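PDB 1QSA: soluble lytic murein transglycosylase from Escherichia coli, which cleaves the glycosidic bonds between N-acetylmuramic acid and N-acetylglucosamine in peptidoglycan, leaving a 1,6-anhydro bond in the muramic acid residue. Local coordinates for residues A338-G350 with M354-L366. Numbering follows the deposited sequence. Where two conformers were deposited one is given.
Sequences AKEILHQLMQQRG and MVAAQRIGEEYEL. With SO4 (sulfate ion), chain B.
Ile360 reaches in between Leu342, His343 and Met346 as its helix ends. Its CG1 takes the cramped place between backbone N and carbonyl carbon (chi1 60°), which carries CD1 to within 3.4 Å of Met346 SD and leaves CG2 against Leu342 CD1, a tight 3.2 Å contact. Met346 bends at chi3 (67°): its CG lies over the backbone of Ala357, and CE bends round to the CB atoms of Ala357 and Glu362. The axes of segments 338-346 and 354-359 come within 8.1 Å, and the small Ala356 probably helps, its CB 3.6 Å from Leu342 O.

His343 and Glu362 cross at about a right angle. His343 NE2 donates to the syn side of Glu362 OE2 (2.9 Å), nearly in the ring plane, with ring and carboxylate turned 33° apart. A leucine in place of His343 would probably leave the Glu362 carboxylate without this donor and free to swing away from Met346 CE.

Farther along, Tyr364 lies with one face on Met354 CG, and its OH donates 2.6 Å to a lone pair of Gln348 O. One water joins that OH to Gly350 N; another links Met346 O to Glu365 N. Gly350 is the N-cap of helix 351-359, its O accepting from Met354 N, while Arg349, its CB pointing away from residues 354-366, forms a salt bridge with Asp443 and a weak bond from NE to a sulfate.

Helices 335-346 and 351-359 thus form a helical hairpin, its second helix closed by a Schellman motif at Gly361, within the all-helical superhelix of Slt70, away from the predicted active-site glutamate.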
ATOM      1  N   ALA A 338      -1.599 -35.567  -8.083  1.00 14.96           N
ATOM      2  CA  ALA A 338      -0.728 -34.474  -7.654  1.00 14.36           C
ATOM      3  C   ALA A 338      -0.080 -33.753  -8.831  1.00 14.85           C
ATOM      4  O   ALA A 338      -0.083 -32.511  -8.891  1.00 15.80           O
ATOM      5  CB  ALA A 338       0.353 -35.000  -6.703  1.00 15.35           C
ATOM      6  N   LYS A 339       0.455 -34.520  -9.779  1.00 13.74           N
ATOM      7  CA  LYS A 339       1.144 -33.921 -10.915  1.00 15.79           C
ATOM      8  C   LYS A 339       0.232 -33.199 -11.893  1.00 17.59           C
ATOM      9  O   LYS A 339       0.674 -32.288 -12.593  1.00 17.19           O
ATOM     10  CB  LYS A 339       2.096 -34.916 -11.584  1.00 15.84           C
ATOM     11  CG  LYS A 339       3.308 -35.207 -10.671  1.00 18.28           C
ATOM     12  CD  LYS A 339       4.351 -36.120 -11.280  1.00 18.80           C
ATOM     13  CE  LYS A 339       5.430 -36.452 -10.236  1.00 20.42           C
ATOM     14  NZ  LYS A 339       6.436 -37.413 -10.763  1.00 18.58           N
ATOM     15  N   GLU A 340      -1.049 -33.557 -11.899  1.00 17.88           N
ATOM     16  CA  GLU A 340      -1.997 -32.857 -12.760  1.00 18.41           C
ATOM     17  C   GLU A 340      -2.205 -31.462 -12.152  1.00 18.55           C
ATOM     18  O   GLU A 340      -2.274 -30.464 -12.883  1.00 16.43           O
ATOM     19  CB  GLU A 340      -3.316 -33.622 -12.873  1.00 21.85           C
ATOM     20  CG  GLU A 340      -4.381 -32.920 -13.727  1.00 28.24           C
ATOM     21  CD  GLU A 340      -3.902 -32.523 -15.130  1.00 33.92           C
ATOM     22  OE1 GLU A 340      -3.124 -33.280 -15.760  1.00 33.83           O
ATOM     23  OE2 GLU A 340      -4.318 -31.439 -15.609  1.00 36.75           O
ATOM     24  N   ILE A 341      -2.260 -31.385 -10.820  1.00 16.31           N
ATOM     25  CA  ILE A 341      -2.422 -30.096 -10.145  1.00 17.35           C
ATOM     26  C   ILE A 341      -1.206 -29.225 -10.438  1.00 17.16           C
ATOM     27  O   ILE A 341      -1.345 -28.047 -10.779  1.00 17.98           O
ATOM     28  CB  ILE A 341      -2.571 -30.235  -8.596  1.00 15.89           C
ATOM     29  CG1 ILE A 341      -3.896 -30.919  -8.240  1.00 17.54           C
ATOM     30  CG2 ILE A 341      -2.486 -28.835  -7.924  1.00 17.70           C
ATOM     31  CD1 ILE A 341      -4.050 -31.242  -6.748  1.00 17.74           C
ATOM     32  N   LEU A 342      -0.017 -29.809 -10.304  1.00 16.21           N
ATOM     33  CA  LEU A 342       1.240 -29.100 -10.557  1.00 16.00           C
ATOM     34  C   LEU A 342       1.310 -28.637 -12.013  1.00 17.53           C
ATOM     35  O   LEU A 342       1.696 -27.508 -12.287  1.00 15.78           O
ATOM     36  CB  LEU A 342       2.440 -29.991 -10.206  1.00 16.56           C
ATOM     37  CG  LEU A 342       2.567 -30.352  -8.718  1.00 18.31           C
ATOM     38  CD1 LEU A 342       3.821 -31.193  -8.505  1.00 18.43           C
ATOM     39  CD2 LEU A 342       2.639 -29.075  -7.858  1.00 18.29           C
ATOM     40  N   HIS A 343       0.897 -29.493 -12.948  1.00 16.39           N
ATOM     41  CA  HIS A 343       0.922 -29.114 -14.359  1.00 18.66           C
ATOM     42  C   HIS A 343      -0.068 -27.983 -14.647  1.00 17.27           C
ATOM     43  O   HIS A 343       0.213 -27.115 -15.473  1.00 18.31           O
ATOM     44  CB  HIS A 343       0.671 -30.329 -15.263  1.00 20.15           C
ATOM     45  CG  HIS A 343       1.892 -31.171 -15.484  1.00 21.77           C
ATOM     46  ND1 HIS A 343       1.884 -32.545 -15.365  1.00 24.15           N
ATOM     47  CD2 HIS A 343       3.158 -30.834 -15.818  1.00 22.57           C
ATOM     48  CE1 HIS A 343       3.094 -33.016 -15.614  1.00 24.71           C
ATOM     49  NE2 HIS A 343       3.885 -31.996 -15.891  1.00 23.29           N
ATOM     50  N   GLN A 344      -1.213 -27.984 -13.963  1.00 17.51           N
ATOM     51  CA  GLN A 344      -2.193 -26.908 -14.148  1.00 19.61           C
ATOM     52  C   GLN A 344      -1.610 -25.601 -13.610  1.00 19.59           C
ATOM     53  O   GLN A 344      -1.779 -24.540 -14.205  1.00 18.61           O
ATOM     54  CB  GLN A 344      -3.511 -27.235 -13.451  0.54 20.15           C
ATOM     55  CG  GLN A 344      -4.374 -28.200 -14.242  0.54 24.03           C
ATOM     56  CD  GLN A 344      -4.597 -27.731 -15.671  0.54 26.11           C
ATOM     57  OE1 GLN A 344      -5.314 -26.758 -15.914  0.54 25.06           O
ATOM     58  NE2 GLN A 344      -3.956 -28.405 -16.621  0.54 27.33           N
ATOM     59  N   LEU A 345      -0.908 -25.692 -12.484  1.00 18.44           N
ATOM     60  CA  LEU A 345      -0.293 -24.513 -11.877  1.00 19.07           C
ATOM     61  C   LEU A 345       0.774 -23.908 -12.784  1.00 18.05           C
ATOM     62  O   LEU A 345       0.859 -22.688 -12.912  1.00 18.64           O
ATOM     63  CB  LEU A 345       0.311 -24.865 -10.513  1.00 19.44           C
ATOM     64  CG  LEU A 345      -0.622 -24.820  -9.306  1.00 20.04           C
ATOM     65  CD1 LEU A 345       0.136 -25.280  -8.066  1.00 20.55           C
ATOM     66  CD2 LEU A 345      -1.139 -23.394  -9.109  1.00 22.41           C
ATOM     67  N   MET A 346       1.561 -24.761 -13.432  1.00 17.52           N
ATOM     68  CA  MET A 346       2.619 -24.321 -14.331  1.00 18.63           C
ATOM     69  C   MET A 346       2.117 -23.487 -15.513  1.00 19.39           C
ATOM     70  O   MET A 346       2.891 -22.740 -16.114  1.00 19.91           O
ATOM     71  CB  MET A 346       3.406 -25.521 -14.857  1.00 19.32           C
ATOM     72  CG  MET A 346       4.358 -26.136 -13.846  1.00 20.92           C
ATOM     73  SD  MET A 346       5.016 -27.730 -14.426  1.00 20.10           S
ATOM     74  CE  MET A 346       6.021 -27.219 -15.798  1.00 19.18           C
ATOM     75  N   GLN A 347       0.843 -23.647 -15.859  1.00 19.25           N
ATOM     76  CA  GLN A 347       0.244 -22.902 -16.970  1.00 20.30           C
ATOM     77  C   GLN A 347       0.003 -21.449 -16.586  1.00 21.42           C
ATOM     78  O   GLN A 347      -0.233 -20.597 -17.455  1.00 22.09           O
ATOM     79  CB  GLN A 347      -1.066 -23.560 -17.406  0.50 21.13           C
ATOM     80  CG  GLN A 347      -0.876 -24.940 -18.027  0.50 23.81           C
ATOM     81  CD  GLN A 347      -2.180 -25.639 -18.370  0.50 23.51           C
ATOM     82  OE1 GLN A 347      -2.200 -26.851 -18.593  0.50 26.99           O
ATOM     83  NE2 GLN A 347      -3.271 -24.884 -18.419  0.50 25.77           N
ATOM     84  N   GLN A 348       0.025 -21.182 -15.283  1.00 20.31           N
ATOM     85  CA  GLN A 348      -0.224 -19.847 -14.749  1.00 18.82           C
ATOM     86  C   GLN A 348       1.043 -19.045 -14.520  1.00 17.67           C
ATOM     87  O   GLN A 348       2.151 -19.543 -14.712  1.00 19.26           O
ATOM     88  CB  GLN A 348      -1.036 -19.945 -13.461  1.00 20.38           C
ATOM     89  CG  GLN A 348      -2.362 -20.686 -13.629  1.00 23.03           C
ATOM     90  CD  GLN A 348      -3.004 -21.072 -12.302  1.00 25.39           C
ATOM     91  OE1 GLN A 348      -3.762 -22.036 -12.232  1.00 26.62           O
ATOM     92  NE2 GLN A 348      -2.702 -20.322 -11.242  1.00 26.07           N
ATOM     93  N   ARG A 349       0.868 -17.800 -14.090  1.00 18.09           N
ATOM     94  CA  ARG A 349       1.981 -16.886 -13.866  1.00 17.10           C
ATOM     95  C   ARG A 349       2.263 -16.708 -12.377  1.00 17.25           C
ATOM     96  O   ARG A 349       1.337 -16.704 -11.573  1.00 19.43           O
ATOM     97  CB  ARG A 349       1.617 -15.527 -14.493  1.00 17.71           C
ATOM     98  CG  ARG A 349       2.681 -14.454 -14.447  1.00 19.36           C
ATOM     99  CD  ARG A 349       2.092 -13.092 -14.886  1.00 20.32           C
ATOM    100  NE  ARG A 349       1.017 -12.670 -13.985  1.00 21.03           N
ATOM    101  CZ  ARG A 349      -0.280 -12.772 -14.254  1.00 20.45           C
ATOM    102  NH1 ARG A 349      -0.692 -13.221 -15.432  1.00 23.40           N
ATOM    103  NH2 ARG A 349      -1.170 -12.382 -13.356  1.00 21.51           N
ATOM    104  N   GLY A 350       3.535 -16.610 -12.007  1.00 18.29           N
ATOM    105  CA  GLY A 350       3.856 -16.352 -10.616  1.00 17.10           C
ATOM    106  C   GLY A 350       4.671 -17.335  -9.807  1.00 14.91           C
ATOM    107  O   GLY A 350       5.189 -18.324 -10.317  1.00 13.06           O
ATOM    108  N   MET A 354       5.894 -21.336 -10.618  1.00 12.73           N
ATOM    109  CA  MET A 354       7.336 -21.590 -10.736  1.00 12.31           C
ATOM    110  C   MET A 354       7.823 -22.661  -9.745  1.00 12.15           C
ATOM    111  O   MET A 354       8.731 -23.444 -10.054  1.00 12.90           O
ATOM    112  CB  MET A 354       8.125 -20.301 -10.455  0.64 14.04           C
ATOM    113  CG  MET A 354       7.938 -19.182 -11.457  0.64 17.56           C
ATOM    114  SD  MET A 354       8.885 -17.711 -10.952  0.64 18.63           S
ATOM    115  CE  MET A 354       8.314 -16.545 -12.181  0.64 18.47           C
ATOM    116  N   VAL A 355       7.232 -22.668  -8.551  1.00 11.51           N
ATOM    117  CA  VAL A 355       7.557 -23.672  -7.549  1.00 11.87           C
ATOM    118  C   VAL A 355       7.160 -25.040  -8.134  1.00 13.02           C
ATOM    119  O   VAL A 355       7.924 -26.016  -8.052  1.00 13.15           O
ATOM    120  CB  VAL A 355       6.758 -23.473  -6.236  1.00 11.69           C
ATOM    121  CG1 VAL A 355       6.892 -24.709  -5.357  1.00 11.73           C
ATOM    122  CG2 VAL A 355       7.266 -22.255  -5.456  1.00 10.73           C
ATOM    123  N   ALA A 356       5.971 -25.086  -8.724  1.00 13.39           N
ATOM    124  CA  ALA A 356       5.426 -26.309  -9.305  1.00 13.66           C
ATOM    125  C   ALA A 356       6.371 -26.900 -10.336  1.00 14.10           C
ATOM    126  O   ALA A 356       6.651 -28.097 -10.301  1.00 14.98           O
ATOM    127  CB  ALA A 356       4.035 -26.052  -9.899  1.00 12.00           C
ATOM    128  N   ALA A 357       6.886 -26.052 -11.228  1.00 13.90           N
ATOM    129  CA  ALA A 357       7.826 -26.488 -12.256  1.00 13.20           C
ATOM    130  C   ALA A 357       9.103 -27.069 -11.627  1.00 16.01           C
ATOM    131  O   ALA A 357       9.549 -28.155 -12.013  1.00 15.37           O
ATOM    132  CB  ALA A 357       8.167 -25.325 -13.173  1.00 14.48           C
ATOM    133  N   GLN A 358       9.683 -26.362 -10.651  1.00 13.64           N
ATOM    134  CA  GLN A 358      10.890 -26.846  -9.992  1.00 13.45           C
ATOM    135  C   GLN A 358      10.625 -28.157  -9.228  1.00 13.67           C
ATOM    136  O   GLN A 358      11.453 -29.059  -9.251  1.00 14.72           O
ATOM    137  CB  GLN A 358      11.475 -25.780  -9.052  1.00 13.95           C
ATOM    138  CG  GLN A 358      12.835 -26.180  -8.466  1.00 13.05           C
ATOM    139  CD  GLN A 358      13.733 -25.000  -8.086  1.00 13.51           C
ATOM    140  OE1 GLN A 358      13.337 -23.836  -8.184  1.00 14.12           O
ATOM    141  NE2 GLN A 358      14.942 -25.307  -7.626  1.00 14.79           N
ATOM    142  N   ARG A 359       9.449 -28.276  -8.616  1.00 14.01           N
ATOM    143  CA  ARG A 359       9.099 -29.485  -7.862  1.00 14.93           C
ATOM    144  C   ARG A 359       9.112 -30.733  -8.750  1.00 17.08           C
ATOM    145  O   ARG A 359       9.680 -31.753  -8.365  1.00 18.43           O
ATOM    146  CB  ARG A 359       7.738 -29.330  -7.165  1.00 13.34           C
ATOM    147  CG  ARG A 359       7.313 -30.552  -6.319  1.00 11.61           C
ATOM    148  CD  ARG A 359       8.319 -30.788  -5.195  1.00 12.55           C
ATOM    149  NE  ARG A 359       8.106 -32.035  -4.446  1.00 11.49           N
ATOM    150  CZ  ARG A 359       7.248 -32.168  -3.442  1.00 11.72           C
ATOM    151  NH1 ARG A 359       6.427 -31.177  -3.125  1.00 12.68           N
ATOM    152  NH2 ARG A 359       7.164 -33.336  -2.800  1.00 11.76           N
ATOM    153  N   ILE A 360       8.545 -30.647  -9.952  1.00 18.68           N
ATOM    154  CA  ILE A 360       8.541 -31.821 -10.833  1.00 22.69           C
ATOM    155  C   ILE A 360       9.697 -31.904 -11.830  1.00 23.21           C
ATOM    156  O   ILE A 360       9.699 -32.761 -12.716  1.00 24.74           O
ATOM    157  CB  ILE A 360       7.202 -31.999 -11.560  1.00 24.68           C
ATOM    158  CG1 ILE A 360       6.889 -30.782 -12.436  1.00 24.35           C
ATOM    159  CG2 ILE A 360       6.105 -32.258 -10.546  1.00 26.71           C
ATOM    160  CD1 ILE A 360       5.519 -30.860 -13.075  1.00 28.85           C
ATOM    161  N   GLY A 361      10.677 -31.017 -11.678  1.00 22.61           N
ATOM    162  CA  GLY A 361      11.843 -31.026 -12.541  1.00 22.99           C
ATOM    163  C   GLY A 361      11.639 -30.621 -13.984  1.00 25.40           C
ATOM    164  O   GLY A 361      12.360 -31.087 -14.869  1.00 24.27           O
ATOM    165  N   GLU A 362      10.656 -29.763 -14.229  1.00 25.64           N
ATOM    166  CA  GLU A 362      10.383 -29.289 -15.579  1.00 28.72           C
ATOM    167  C   GLU A 362      10.705 -27.800 -15.684  1.00 29.05           C
ATOM    168  O   GLU A 362      10.686 -27.079 -14.691  1.00 28.13           O
ATOM    169  CB  GLU A 362       8.929 -29.569 -15.961  1.00 30.11           C
ATOM    170  CG  GLU A 362       8.640 -31.057 -16.147  1.00 32.75           C
ATOM    171  CD  GLU A 362       7.173 -31.363 -16.373  1.00 35.35           C
ATOM    172  OE1 GLU A 362       6.457 -30.522 -16.957  1.00 36.12           O
ATOM    173  OE2 GLU A 362       6.735 -32.457 -15.968  1.00 35.93           O
ATOM    174  N   GLU A 363      11.084 -27.361 -16.874  1.00 30.88           N
ATOM    175  CA  GLU A 363      11.405 -25.956 -17.080  1.00 32.91           C
ATOM    176  C   GLU A 363      10.117 -25.135 -17.124  1.00 30.62           C
ATOM    177  O   GLU A 363       9.137 -25.536 -17.755  1.00 30.06           O
ATOM    178  CB  GLU A 363      12.212 -25.784 -18.370  1.00 38.12           C
ATOM    179  CG  GLU A 363      12.619 -24.353 -18.651  1.00 47.24           C
ATOM    180  CD  GLU A 363      13.809 -24.237 -19.594  1.00 51.64           C
ATOM    181  OE1 GLU A 363      13.778 -24.856 -20.683  1.00 53.88           O
ATOM    182  OE2 GLU A 363      14.770 -23.515 -19.238  1.00 53.41           O
ATOM    183  N   TYR A 364      10.096 -24.033 -16.382  1.00 27.83           N
ATOM    184  CA  TYR A 364       8.923 -23.166 -16.359  1.00 25.15           C
ATOM    185  C   TYR A 364       8.860 -22.358 -17.659  1.00 24.66           C
ATOM    186  O   TYR A 364       9.874 -21.844 -18.127  1.00 24.18           O
ATOM    187  CB  TYR A 364       8.981 -22.222 -15.154  1.00 22.84           C
ATOM    188  CG  TYR A 364       7.826 -21.252 -15.108  1.00 23.00           C
ATOM    189  CD1 TYR A 364       6.561 -21.667 -14.712  1.00 21.62           C
ATOM    190  CD2 TYR A 364       7.990 -19.927 -15.507  1.00 23.00           C
ATOM    191  CE1 TYR A 364       5.477 -20.791 -14.718  1.00 21.75           C
ATOM    192  CE2 TYR A 364       6.917 -19.043 -15.515  1.00 21.22           C
ATOM    193  CZ  TYR A 364       5.663 -19.483 -15.124  1.00 22.72           C
ATOM    194  OH  TYR A 364       4.584 -18.634 -15.168  1.00 21.97           O
ATOM    195  N   GLU A 365       7.668 -22.280 -18.243  1.00 25.12           N
ATOM    196  CA  GLU A 365       7.463 -21.533 -19.480  1.00 26.12           C
ATOM    197  C   GLU A 365       6.886 -20.154 -19.208  1.00 23.00           C
ATOM    198  O   GLU A 365       5.770 -20.025 -18.707  1.00 21.70           O
ATOM    199  CB  GLU A 365       6.537 -22.294 -20.426  1.00 30.16           C
ATOM    200  CG  GLU A 365       7.149 -23.563 -21.007  1.00 38.85           C
ATOM    201  CD  GLU A 365       6.228 -24.265 -21.991  1.00 42.70           C
ATOM    202  OE1 GLU A 365       4.994 -24.243 -21.781  1.00 45.51           O
ATOM    203  OE2 GLU A 365       6.741 -24.840 -22.978  1.00 46.24           O
ATOM    204  N   LEU A 366       7.663 -19.125 -19.517  1.00 21.58           N
ATOM    205  CA  LEU A 366       7.209 -17.759 -19.328  1.00 21.61           C
ATOM    206  C   LEU A 366       6.290 -17.363 -20.469  1.00 21.86           C
ATOM    207  O   LEU A 366       6.631 -17.548 -21.633  1.00 23.18           O
ATOM    208  CB  LEU A 366       8.391 -16.789 -19.315  1.00 21.59           C
ATOM    209  CG  LEU A 366       9.275 -16.679 -18.080  1.00 24.20           C
ATOM    210  CD1 LEU A 366      10.254 -15.544 -18.284  1.00 25.33           C
ATOM    211  CD2 LEU A 366       8.409 -16.372 -16.892  1.00 26.70           C
TER
HETATM  212  S   SO4 B 701       3.654 -11.927 -11.160  1.00 30.99           S
HETATM  213  O1  SO4 B 701       4.740 -12.672 -10.494  1.00 31.23           O
HETATM  214  O2  SO4 B 701       3.894 -11.911 -12.617  1.00 29.06           O
HETATM  215  O3  SO4 B 701       2.383 -12.614 -10.874  1.00 34.92           O
HETATM  216  O4  SO4 B 701       3.575 -10.547 -10.649  1.00 31.20           O
HETATM  217  O   HOH W   1       5.409 -23.687 -17.171  1.00 22.43           O
HETATM  218  O   HOH W   2       3.186 -20.463 -17.666  1.00 25.94           O
HETATM  219  O   HOH W   3       5.621 -16.491 -13.940  1.00 30.16           O